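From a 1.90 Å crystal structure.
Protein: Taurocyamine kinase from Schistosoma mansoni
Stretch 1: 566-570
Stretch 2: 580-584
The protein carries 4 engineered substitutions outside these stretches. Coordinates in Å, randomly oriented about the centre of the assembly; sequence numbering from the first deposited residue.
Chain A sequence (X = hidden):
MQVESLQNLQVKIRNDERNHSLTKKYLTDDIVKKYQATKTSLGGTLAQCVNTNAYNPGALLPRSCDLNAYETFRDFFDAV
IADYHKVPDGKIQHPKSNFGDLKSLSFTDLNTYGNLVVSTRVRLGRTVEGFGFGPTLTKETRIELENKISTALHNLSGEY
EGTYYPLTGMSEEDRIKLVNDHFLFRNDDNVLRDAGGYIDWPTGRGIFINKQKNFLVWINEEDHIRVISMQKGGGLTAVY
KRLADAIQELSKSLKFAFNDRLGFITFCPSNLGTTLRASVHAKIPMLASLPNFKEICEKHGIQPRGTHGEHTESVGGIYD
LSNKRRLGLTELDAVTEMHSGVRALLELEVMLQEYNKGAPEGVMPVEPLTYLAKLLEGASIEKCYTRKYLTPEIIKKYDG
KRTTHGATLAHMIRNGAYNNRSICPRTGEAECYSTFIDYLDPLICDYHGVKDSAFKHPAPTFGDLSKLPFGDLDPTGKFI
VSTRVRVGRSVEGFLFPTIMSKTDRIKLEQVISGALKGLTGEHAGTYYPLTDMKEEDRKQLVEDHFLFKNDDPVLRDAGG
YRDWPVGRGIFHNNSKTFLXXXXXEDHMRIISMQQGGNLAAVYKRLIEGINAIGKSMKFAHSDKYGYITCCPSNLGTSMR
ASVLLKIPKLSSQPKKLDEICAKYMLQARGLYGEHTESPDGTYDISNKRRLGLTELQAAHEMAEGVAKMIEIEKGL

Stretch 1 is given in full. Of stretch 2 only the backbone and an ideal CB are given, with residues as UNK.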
ATOM      1  N   VAL A 566      15.023   4.207  -7.306  1.00 21.09           N
ATOM      2  CA  VAL A 566      16.395   4.108  -7.791  1.00 21.93           C
ATOM      3  C   VAL A 566      16.486   3.371  -9.129  1.00 18.26           C
ATOM      4  O   VAL A 566      15.859   2.331  -9.322  1.00 20.45           O
ATOM      5  CB  VAL A 566      17.289   3.408  -6.738  1.00 21.53           C
ATOM      6  CG1 VAL A 566      18.713   3.277  -7.235  1.00 20.77           C
ATOM      7  CG2 VAL A 566      17.269   4.202  -5.451  1.00 22.33           C
ATOM      8  N   GLY A 567      17.273   3.924 -10.044  1.00 19.37           N
ATOM      9  CA  GLY A 567      17.496   3.332 -11.352  1.00 20.19           C
ATOM     10  C   GLY A 567      16.347   3.430 -12.345  1.00 22.06           C
ATOM     11  O   GLY A 567      16.432   2.847 -13.436  1.00 20.01           O
ATOM     12  N   ARG A 568      15.276   4.143 -11.980  1.00 20.21           N
ATOM     13  CA  ARG A 568      14.145   4.365 -12.877  1.00 19.75           C
ATOM     14  C   ARG A 568      14.208   5.741 -13.540  1.00 19.70           C
ATOM     15  O   ARG A 568      14.708   6.693 -12.949  1.00 18.80           O
ATOM     16  CB  ARG A 568      12.803   4.259 -12.144  1.00 21.36           C
ATOM     17  CG  ARG A 568      12.326   2.845 -11.806  1.00 22.71           C
ATOM     18  CD  ARG A 568      13.083   2.275 -10.626  1.00 20.82           C
ATOM     19  NE  ARG A 568      12.368   1.154 -10.019  1.00 17.91           N
ATOM     20  CZ  ARG A 568      12.539   0.749  -8.766  1.00 21.67           C
ATOM     21  NH1 ARG A 568      13.392   1.392  -7.964  1.00 17.07           N
ATOM     22  NH2 ARG A 568      11.840  -0.282  -8.310  1.00 18.14           N
ATOM     23  N   GLY A 569      13.666   5.850 -14.752  1.00 21.20           N
ATOM     24  CA  GLY A 569      13.641   7.139 -15.423  1.00 20.49           C
ATOM     25  C   GLY A 569      12.931   7.097 -16.759  1.00 23.25           C
ATOM     26  O   GLY A 569      12.549   6.036 -17.244  1.00 17.65           O
ATOM     27  N   ILE A 570      12.745   8.279 -17.340  1.00 20.11           N
ATOM     28  CA  ILE A 570      12.114   8.431 -18.630  1.00 15.23           C
ATOM     29  C   ILE A 570      13.041   9.230 -19.536  1.00 19.16           C
ATOM     30  O   ILE A 570      13.553  10.274 -19.133  1.00 18.57           O
ATOM     31  CB  ILE A 570      10.743   9.150 -18.522  1.00 20.49           C
ATOM     32  CG1 ILE A 570       9.797   8.369 -17.597  1.00 18.76           C
ATOM     33  CG2 ILE A 570      10.111   9.330 -19.919  1.00 16.65           C
ATOM     34  CD1 ILE A 570       8.496   9.093 -17.315  1.00 25.89           C
ATOM     35  N   UNK A 580      11.773   6.323 -24.046  1.00 13.96           N
ATOM     36  CA  UNK A 580      12.176   5.060 -23.434  1.00 16.41           C
ATOM     37  C   UNK A 580      11.874   5.122 -21.939  1.00 16.34           C
ATOM     38  O   UNK A 580      12.284   6.058 -21.262  1.00 13.81           O
ATOM     39  CB  UNK A 580      13.659   4.774 -23.682  1.00 16.41           C
ATOM     40  N   UNK A 581      11.124   4.148 -21.436  1.00 15.54           N
ATOM     41  CA  UNK A 581      10.940   4.017 -19.989  1.00 14.66           C
ATOM     42  C   UNK A 581      11.991   3.047 -19.464  1.00 15.98           C
ATOM     43  O   UNK A 581      12.103   1.925 -19.962  1.00 17.05           O
ATOM     44  CB  UNK A 581       9.528   3.538 -19.645  1.00 14.66           C
ATOM     45  N   UNK A 582      12.731   3.452 -18.442  1.00 17.84           N
ATOM     46  CA  UNK A 582      13.844   2.646 -17.954  1.00 15.61           C
ATOM     47  C   UNK A 582      13.448   1.918 -16.671  1.00 19.35           C
ATOM     48  O   UNK A 582      13.049   2.542 -15.683  1.00 18.78           O
ATOM     49  CB  UNK A 582      15.077   3.520 -17.714  1.00 15.61           C
ATOM     50  N   UNK A 583      13.513   0.589 -16.730  1.00 19.12           N
ATOM     51  CA  UNK A 583      13.350  -0.264 -15.560  1.00 18.74           C
ATOM     52  C   UNK A 583      11.988  -0.170 -14.858  1.00 17.16           C
ATOM     53  O   UNK A 583      11.925  -0.133 -13.615  1.00 21.21           O
ATOM     54  CB  UNK A 583      14.449   0.075 -14.551  1.00 18.74           C
ATOM     55  N   UNK A 584      10.907  -0.151 -15.624  1.00 16.45           N
ATOM     56  CA  UNK A 584       9.572  -0.290 -15.036  1.00 21.66           C
ATOM     57  C   UNK A 584       9.249  -1.779 -14.830  1.00 21.26           C
ATOM     58  O   UNK A 584       9.606  -2.360 -13.793  1.00 21.31           O
ATOM     59  CB  UNK A 584       8.518   0.372 -15.926  1.00 21.66           C
TER

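Position 580 lies on an extended backbone (phi/psi -136/126), and its CA-to-CB bond points sideways, with no atom of stretch 1 within 5.5 Å of the ideal CB. Stretch 1 therefore sets little limit here, and the extended backbone would suit a beta-branched residue among many others. The deposited residue is Val580, whose side chain makes no contact with stretch 1. Val580 O lies 3.5 Å from Ile570 CA, a CA-H...O contact of the kind common between antiparallel strands.

Position 581 is also extended and pairs with Ile570 as a non-hydrogen-bonded antiparallel bridge, the two CA atoms 4.8 Å apart. Its CB leaves the sheet on the same face as the side chain of Ile570, and the ideal CB is 5.3 Å from Ile570 CG1. What stretch 1 offers is an apolar flank without charge, suited to a branched aliphatic or aromatic side chain. The deposited residue is Trp581, with chi1 at -96°, between wells. Its indole presents a face to the isoleucine: Ile570 CG1 sits 3.9 Å from the centroid of the five-membered ring of Trp581, 15° off the normal, a CH-pi contact.

Position 582 faces Gly569 in a hydrogen-bonded pair. The backbone bonds are unequal: the 582 N to Gly569 O bond is 2.9 Å and nearly straight, whereas Gly569 N to 582 O is weak at 3.5 Å. The CB points to the face on which Gly569 has no side chain, so stretch 1 leaves room beside it; small or beta-branched apolar residues would fit, and other sizes are not excluded. The deposited residue is Val582, rotamer t, whose CG1 packs 3.7 Å from Gly567 O.

Position 583 departs from the strand with positive phi (62/44), a conformation favoured by glycine, asparagine or aspartate. Its CB, however, points toward stretch 1, and the ideal CB is 3.6 Å from Gly567 O and 4.4 Å from Arg568 CG, which favours a compact side chain. The deposited residue is Cys583, chi1 -160° (t). Its carbonyl lies beside the arginine, Cys583 O being 3.5 Å from Arg568 CG, and a water links the two residues, its O accepting from Arg568 NE (3.0 Å) and donating to Cys583 O (3.1 Å).

At position 584 the CB points away from stretch 1, which imposes no evident preference; a polar residue is as acceptable as any. The deposited residue is Glu584, which makes no contact with stretch 1; its OE2 is hydrogen-bonded elsewhere in the structure.

Stretch 2 (580-584) VWVCE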
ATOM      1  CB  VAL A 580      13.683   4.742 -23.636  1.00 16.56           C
ATOM      2  CG1 VAL A 580      13.994   3.319 -23.130  1.00 15.93           C
ATOM      3  CG2 VAL A 580      14.099   4.880 -25.118  1.00 14.41           C
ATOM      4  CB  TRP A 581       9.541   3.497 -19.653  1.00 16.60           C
ATOM      5  CG  TRP A 581       8.524   4.542 -19.307  1.00 25.99           C
ATOM      6  CD1 TRP A 581       7.895   4.718 -18.099  1.00 24.88           C
ATOM      7  CD2 TRP A 581       8.000   5.553 -20.182  1.00 26.65           C
ATOM      8  NE1 TRP A 581       7.020   5.783 -18.172  1.00 29.21           N
ATOM      9  CE2 TRP A 581       7.064   6.307 -19.439  1.00 33.03           C
ATOM     10  CE3 TRP A 581       8.237   5.896 -21.517  1.00 31.10           C
ATOM     11  CZ2 TRP A 581       6.363   7.384 -19.992  1.00 31.51           C
ATOM     12  CZ3 TRP A 581       7.534   6.962 -22.068  1.00 33.61           C
ATOM     13  CH2 TRP A 581       6.614   7.695 -21.304  1.00 35.39           C
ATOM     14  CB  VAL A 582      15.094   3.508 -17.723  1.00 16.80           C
ATOM     15  CG1 VAL A 582      16.232   2.665 -17.171  1.00 18.43           C
ATOM     16  CG2 VAL A 582      15.524   4.167 -19.038  1.00 18.41           C
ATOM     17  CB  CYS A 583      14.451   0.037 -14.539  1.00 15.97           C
ATOM     18  SG  CYS A 583      14.688  -1.308 -13.356  1.00 23.29           S
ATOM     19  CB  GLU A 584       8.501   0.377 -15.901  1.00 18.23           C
ATOM     20  CG  GLU A 584       7.146   0.387 -15.232  1.00 25.06           C
ATOM     21  CD  GLU A 584       6.133   1.243 -15.965  1.00 34.17           C
ATOM     22  OE1 GLU A 584       5.523   2.116 -15.307  1.00 33.56           O
ATOM     23  OE2 GLU A 584       5.950   1.041 -17.190  1.00 35.78           O
TER
HETATM   24  O   HOH W   1       9.826   0.250 -11.430  1.00 23.22           O
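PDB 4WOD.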